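Local coordinates for protein Myo-inositol 2-dehydrogenase (Thermotoga maritima, PDB 3EZY) that catalyses the NAD(+)-dependent oxidation of myo-inositol to scyllo-inosose, probably as a step in myo-inositol degradation, at residues 12-24 / 277-290. Numbering follows the deposited sequence.
Sequences RIGTIHAENLKMI and FLERYRDSYLEELK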
loop_
_atom_site.group_PDB
_atom_site.type_symbol
_atom_site.label_atom_id
_atom_site.label_comp_id
_atom_site.label_asym_id
_atom_site.label_seq_id
_atom_site.Cartn_x
_atom_site.Cartn_y
_atom_site.Cartn_z
ATOM N N ARG A 12 28.186 -17.069 -12.715
ATOM C CA ARG A 12 27.327 -15.943 -12.526
ATOM C C ARG A 12 27.731 -15.199 -11.273
ATOM O O ARG A 12 27.804 -13.977 -11.265
ATOM C CB ARG A 12 25.912 -16.480 -12.359
ATOM C CG ARG A 12 24.892 -15.406 -12.229
ATOM C CD ARG A 12 23.688 -16.059 -11.615
ATOM N NE ARG A 12 22.660 -16.356 -12.577
ATOM C CZ ARG A 12 21.595 -17.102 -12.293
ATOM N NH1 ARG A 12 21.469 -17.681 -11.097
ATOM N NH2 ARG A 12 20.675 -17.299 -13.221
ATOM N N ILE A 13 27.946 -15.922 -10.183
ATOM C CA ILE A 13 28.221 -15.225 -8.899
ATOM C C ILE A 13 29.678 -14.751 -8.726
ATOM O O ILE A 13 29.922 -13.628 -8.244
ATOM C CB ILE A 13 27.755 -16.070 -7.692
ATOM C CG1 ILE A 13 26.212 -16.198 -7.731
ATOM C CG2 ILE A 13 28.189 -15.435 -6.346
ATOM C CD1 ILE A 13 25.668 -17.164 -6.711
ATOM N N GLY A 14 30.644 -15.583 -9.111
ATOM C CA GLY A 14 32.048 -15.148 -9.129
ATOM C C GLY A 14 32.230 -13.896 -9.977
ATOM O O GLY A 14 32.990 -12.998 -9.629
ATOM N N THR A 15 31.541 -13.822 -11.112
ATOM C CA THR A 15 31.624 -12.624 -11.952
ATOM C C THR A 15 31.120 -11.360 -11.252
ATOM O O THR A 15 31.771 -10.314 -11.296
ATOM C CB THR A 15 30.873 -12.839 -13.283
ATOM O OG1 THR A 15 31.471 -13.950 -13.972
ATOM C CG2 THR A 15 30.936 -11.562 -14.149
ATOM N N ILE A 16 29.965 -11.447 -10.595
ATOM C CA ILE A 16 29.471 -10.370 -9.760
ATOM C C ILE A 16 30.502 -9.901 -8.743
ATOM O O ILE A 16 30.754 -8.692 -8.612
ATOM C CB ILE A 16 28.137 -10.766 -9.081
ATOM C CG1 ILE A 16 27.045 -10.843 -10.156
ATOM C CG2 ILE A 16 27.748 -9.743 -7.964
ATOM C CD1 ILE A 16 25.723 -11.524 -9.687
ATOM N N HIS A 17 31.088 -10.827 -7.988
ATOM C CA HIS A 17 32.094 -10.429 -6.953
ATOM C C HIS A 17 33.299 -9.704 -7.606
ATOM O O HIS A 17 33.756 -8.645 -7.125
ATOM C CB HIS A 17 32.581 -11.666 -6.173
ATOM C CG HIS A 17 31.561 -12.237 -5.240
ATOM N ND1 HIS A 17 30.914 -11.475 -4.288
ATOM C CD2 HIS A 17 31.123 -13.513 -5.066
ATOM C CE1 HIS A 17 30.111 -12.255 -3.578
ATOM N NE2 HIS A 17 30.226 -13.497 -4.030
ATOM N N ALA A 18 33.798 -10.270 -8.709
ATOM C CA ALA A 18 34.983 -9.727 -9.399
ATOM C C ALA A 18 34.715 -8.297 -9.887
ATOM O O ALA A 18 35.576 -7.432 -9.770
ATOM C CB ALA A 18 35.348 -10.603 -10.598
ATOM N N GLU A 19 33.526 -8.072 -10.456
ATOM C CA GLU A 19 33.112 -6.736 -10.909
ATOM C C GLU A 19 32.902 -5.777 -9.741
ATOM O O GLU A 19 33.311 -4.615 -9.835
ATOM C CB GLU A 19 31.890 -6.824 -11.839
ATOM C CG GLU A 19 32.305 -7.355 -13.251
ATOM C CD GLU A 19 31.138 -7.783 -14.130
ATOM O OE1 GLU A 19 29.964 -7.610 -13.714
ATOM O OE2 GLU A 19 31.408 -8.323 -15.243
ATOM N N ASN A 20 32.332 -6.257 -8.632
ATOM C CA ASN A 20 32.111 -5.425 -7.433
ATOM C C ASN A 20 33.404 -4.927 -6.801
ATOM O O ASN A 20 33.418 -3.907 -6.123
ATOM C CB ASN A 20 31.266 -6.155 -6.365
ATOM C CG ASN A 20 29.750 -6.144 -6.686
ATOM O OD1 ASN A 20 29.308 -5.427 -7.564
ATOM N ND2 ASN A 20 28.972 -6.937 -5.964
ATOM N N LEU A 21 34.495 -5.652 -6.992
ATOM C CA LEU A 21 35.759 -5.227 -6.423
ATOM C C LEU A 21 36.206 -3.812 -6.823
ATOM O O LEU A 21 36.892 -3.164 -6.058
ATOM C CB LEU A 21 36.841 -6.284 -6.594
ATOM C CG LEU A 21 36.639 -7.363 -5.506
ATOM C CD1 LEU A 21 37.297 -8.698 -5.850
ATOM C CD2 LEU A 21 37.082 -6.884 -4.118
ATOM N N LYS A 22 35.774 -3.304 -7.977
ATOM C CA LYS A 22 36.009 -1.893 -8.334
ATOM C C LYS A 22 35.195 -0.918 -7.481
ATOM O O LYS A 22 35.502 0.267 -7.395
ATOM C CB LYS A 22 35.655 -1.662 -9.788
ATOM C CG LYS A 22 36.335 -2.651 -10.711
ATOM C CD LYS A 22 36.503 -4.015 -10.051
ATOM C CE LYS A 22 36.855 -5.035 -11.094
ATOM N NZ LYS A 22 37.819 -4.451 -12.074
ATOM N N MET A 23 34.151 -1.420 -6.853
ATOM C CA MET A 23 33.195 -0.572 -6.164
ATOM C C MET A 23 33.621 -0.523 -4.727
ATOM O O MET A 23 32.992 0.133 -3.884
ATOM C CB MET A 23 31.811 -1.226 -6.214
ATOM C CG MET A 23 30.658 -0.301 -6.423
ATOM S SD MET A 23 30.415 -0.051 -8.185
ATOM C CE MET A 23 31.965 0.746 -8.611
ATOM N N ILE A 24 34.661 -1.280 -4.431
ATOM C CA ILE A 24 35.050 -1.428 -3.070
ATOM C C ILE A 24 36.425 -0.870 -2.953
ATOM O O ILE A 24 37.275 -1.067 -3.820
ATOM C CB ILE A 24 35.074 -2.881 -2.633
ATOM C CG1 ILE A 24 33.722 -3.537 -2.924
ATOM C CG2 ILE A 24 35.410 -2.947 -1.158
ATOM C CD1 ILE A 24 33.597 -4.939 -2.417
ATOM N N PHE A 277 18.311 -11.861 -11.928
ATOM C CA PHE A 277 19.251 -12.181 -10.839
ATOM C C PHE A 277 20.077 -11.004 -10.355
ATOM O O PHE A 277 20.209 -10.726 -9.149
ATOM C CB PHE A 277 20.181 -13.298 -11.313
ATOM C CG PHE A 277 21.030 -13.876 -10.235
ATOM C CD1 PHE A 277 20.600 -14.986 -9.518
ATOM C CD2 PHE A 277 22.283 -13.341 -9.978
ATOM C CE1 PHE A 277 21.418 -15.571 -8.516
ATOM C CE2 PHE A 277 23.109 -13.890 -8.997
ATOM C CZ PHE A 277 22.682 -15.001 -8.250
ATOM N N LEU A 278 20.641 -10.289 -11.296
ATOM C CA LEU A 278 21.509 -9.191 -10.973
ATOM C C LEU A 278 20.714 -8.046 -10.319
ATOM O O LEU A 278 21.157 -7.493 -9.328
ATOM C CB LEU A 278 22.265 -8.722 -12.230
ATOM C CG LEU A 278 23.267 -7.582 -11.991
ATOM C CD1 LEU A 278 24.454 -8.071 -11.123
ATOM C CD2 LEU A 278 23.779 -7.021 -13.327
ATOM N N GLU A 279 19.549 -7.677 -10.866
ATOM C CA GLU A 279 18.820 -6.552 -10.279
ATOM C C GLU A 279 18.353 -6.929 -8.882
ATOM O O GLU A 279 18.306 -6.099 -7.998
ATOM C CB GLU A 279 17.619 -6.137 -11.141
ATOM C CG GLU A 279 16.515 -7.175 -11.178
ATOM C CD GLU A 279 15.304 -6.740 -12.044
ATOM O OE1 GLU A 279 15.253 -5.573 -12.468
ATOM O OE2 GLU A 279 14.421 -7.562 -12.338
ATOM N N ARG A 280 18.027 -8.196 -8.678
ATOM C CA ARG A 280 17.615 -8.665 -7.338
ATOM C C ARG A 280 18.763 -8.662 -6.308
ATOM O O ARG A 280 18.596 -8.205 -5.157
ATOM C CB ARG A 280 16.967 -10.068 -7.408
ATOM C CG ARG A 280 16.720 -10.721 -6.022
ATOM C CD ARG A 280 15.608 -9.950 -5.290
ATOM N NE ARG A 280 15.338 -10.424 -3.932
ATOM C CZ ARG A 280 16.087 -10.148 -2.857
ATOM N NH1 ARG A 280 17.208 -9.434 -2.974
ATOM N NH2 ARG A 280 15.742 -10.625 -1.656
ATOM N N TYR A 281 19.916 -9.195 -6.704
ATOM C CA TYR A 281 20.912 -9.606 -5.710
ATOM C C TYR A 281 22.177 -8.777 -5.627
ATOM O O TYR A 281 22.998 -8.950 -4.702
ATOM C CB TYR A 281 21.324 -11.069 -5.960
ATOM C CG TYR A 281 20.295 -12.135 -5.554
ATOM C CD1 TYR A 281 19.844 -13.055 -6.474
ATOM C CD2 TYR A 281 19.812 -12.223 -4.235
ATOM C CE1 TYR A 281 18.956 -14.055 -6.119
ATOM C CE2 TYR A 281 18.919 -13.200 -3.856
ATOM C CZ TYR A 281 18.503 -14.127 -4.809
ATOM O OH TYR A 281 17.609 -15.101 -4.473
ATOM N N ARG A 282 22.384 -7.916 -6.610
ATOM C CA ARG A 282 23.680 -7.249 -6.720
ATOM C C ARG A 282 24.090 -6.460 -5.475
ATOM O O ARG A 282 25.264 -6.523 -5.045
ATOM C CB ARG A 282 23.690 -6.334 -7.957
ATOM C CG ARG A 282 24.722 -5.218 -7.915
ATOM C CD ARG A 282 26.070 -5.660 -8.408
ATOM N NE ARG A 282 26.148 -5.774 -9.872
ATOM C CZ ARG A 282 27.187 -6.312 -10.534
ATOM N NH1 ARG A 282 28.243 -6.792 -9.874
ATOM N NH2 ARG A 282 27.175 -6.379 -11.863
ATOM N N ASP A 283 23.154 -5.710 -4.889
ATOM C CA ASP A 283 23.498 -4.917 -3.709
ATOM C C ASP A 283 23.826 -5.779 -2.496
ATOM O O ASP A 283 24.706 -5.421 -1.717
ATOM C CB ASP A 283 22.398 -3.929 -3.313
ATOM C CG ASP A 283 22.808 -3.070 -2.126
ATOM O OD1 ASP A 283 23.901 -2.431 -2.195
ATOM O OD2 ASP A 283 22.060 -3.047 -1.100
ATOM N N SER A 284 23.128 -6.905 -2.326
ATOM C CA SER A 284 23.430 -7.811 -1.187
ATOM C C SER A 284 24.813 -8.444 -1.366
ATOM O O SER A 284 25.560 -8.595 -0.418
ATOM C CB SER A 284 22.358 -8.909 -1.030
ATOM O OG SER A 284 22.416 -9.873 -2.068
ATOM N N TYR A 285 25.193 -8.792 -2.598
ATOM C CA TYR A 285 26.563 -9.282 -2.793
ATOM C C TYR A 285 27.621 -8.209 -2.538
ATOM O O TYR A 285 28.690 -8.477 -1.949
ATOM C CB TYR A 285 26.730 -9.863 -4.204
ATOM C CG TYR A 285 26.065 -11.194 -4.396
ATOM C CD1 TYR A 285 26.424 -12.293 -3.618
ATOM C CD2 TYR A 285 25.119 -11.369 -5.394
ATOM C CE1 TYR A 285 25.819 -13.542 -3.799
ATOM C CE2 TYR A 285 24.509 -12.607 -5.602
ATOM C CZ TYR A 285 24.884 -13.692 -4.808
ATOM O OH TYR A 285 24.254 -14.890 -5.006
ATOM N N LEU A 286 27.356 -6.987 -2.997
ATOM C CA LEU A 286 28.317 -5.927 -2.788
ATOM C C LEU A 286 28.534 -5.755 -1.284
ATOM O O LEU A 286 29.672 -5.648 -0.817
ATOM C CB LEU A 286 27.776 -4.614 -3.351
ATOM C CG LEU A 286 28.662 -3.424 -2.998
ATOM C CD1 LEU A 286 30.046 -3.522 -3.713
ATOM C CD2 LEU A 286 27.961 -2.092 -3.335
ATOM N N GLU A 287 27.440 -5.693 -0.532
ATOM C CA GLU A 287 27.543 -5.440 0.911
ATOM C C GLU A 287 28.175 -6.606 1.692
ATOM O O GLU A 287 28.901 -6.405 2.699
ATOM C CB GLU A 287 26.158 -5.170 1.469
ATOM C CG GLU A 287 26.152 -4.833 2.954
ATOM C CD GLU A 287 26.586 -3.379 3.243
ATOM O OE1 GLU A 287 26.912 -2.599 2.281
ATOM O OE2 GLU A 287 26.598 -3.033 4.451
ATOM N N GLU A 288 27.859 -7.819 1.248
ATOM C CA GLU A 288 28.475 -9.035 1.811
ATOM C C GLU A 288 30.007 -9.008 1.653
ATOM O O GLU A 288 30.764 -9.322 2.576
ATOM C CB GLU A 288 27.914 -10.264 1.112
ATOM C CG GLU A 288 28.534 -11.544 1.630
ATOM C CD GLU A 288 28.040 -12.731 0.908
ATOM O OE1 GLU A 288 28.005 -12.709 -0.341
ATOM O OE2 GLU A 288 27.661 -13.691 1.587
ATOM N N LEU A 289 30.461 -8.640 0.467
ATOM C CA LEU A 289 31.899 -8.623 0.151
ATOM C C LEU A 289 32.654 -7.509 0.891
ATOM O O LEU A 289 33.774 -7.729 1.412
ATOM C CB LEU A 289 32.111 -8.511 -1.358
ATOM C CG LEU A 289 33.577 -8.402 -1.854
ATOM C CD1 LEU A 289 34.366 -9.480 -1.202
ATOM C CD2 LEU A 289 33.698 -8.560 -3.362
ATOM N N LYS A 290 32.065 -6.314 0.962
ATOM C CA LYS A 290 32.672 -5.259 1.782
ATOM C C LYS A 290 32.860 -5.738 3.229
ATOM O O LYS A 290 33.823 -5.344 3.897
ATOM C CB LYS A 290 31.813 -3.980 1.772
ATOM C CG LYS A 290 31.632 -3.355 0.412
ATOM C CD LYS A 290 30.922 -1.988 0.589
ATOM C CE LYS A 290 30.669 -1.287 -0.767
ATOM N NZ LYS A 290 29.460 -0.339 -0.661
HETATM O O HOH W 1 30.211 -8.769 -4.361
#
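N20 and R282 share a direct hydrogen bond between helices 12-20 and 277-290, which cross at -62° with their axes 9.8 Å apart. R282 NH1 donates to N20 OD1 over 2.9 Å, a bent bond (130° at the hydrogen) with the donor well above the carbonyl plane. Bends at chi2 and chi3 fold the R282 chain back toward helix 12-20, where E19 OE1 meets the guanidinium edge in a long salt bridge, 3.6 Å from NH2; E19 OE2 pairs with K46. N20 ND2 donates one N-H to a water 2.7 Å away, which also bonds H17 ND1 at 2.8 Å and donates weakly to Y285 O. H17 NE2 bonds E94, so both ring nitrogens have partners.

At the start of both helices the guanidinium of R12 stacks on F277 (planes 24° apart) in a cation-pi contact, while R12 CD sits over the ring centre, 3.4 Å from the centroid (CH-pi). Y281 CD1 lies over the opposite face, toward the rim, I13 CG1 packs against F277 CZ, and I16 CD1 meets the ring edge. An alanine in place of F277 would probably leave the R12 guanidinium without its stacking surface and open a gap beside I13 and I16. I16 is a knob among F277, L278, R282 and Y285; farther along, I24 CD1 packs 3.5 Å from L289 CG.

Helix 12-20 follows strand 3-8 in the Rossmann domain and carries G14 of a probable GxGxxG motif. A18, pointing away from helix 277-298, packs on strand 27-33, as does L21; Y285 and E288 reach strand 90-94.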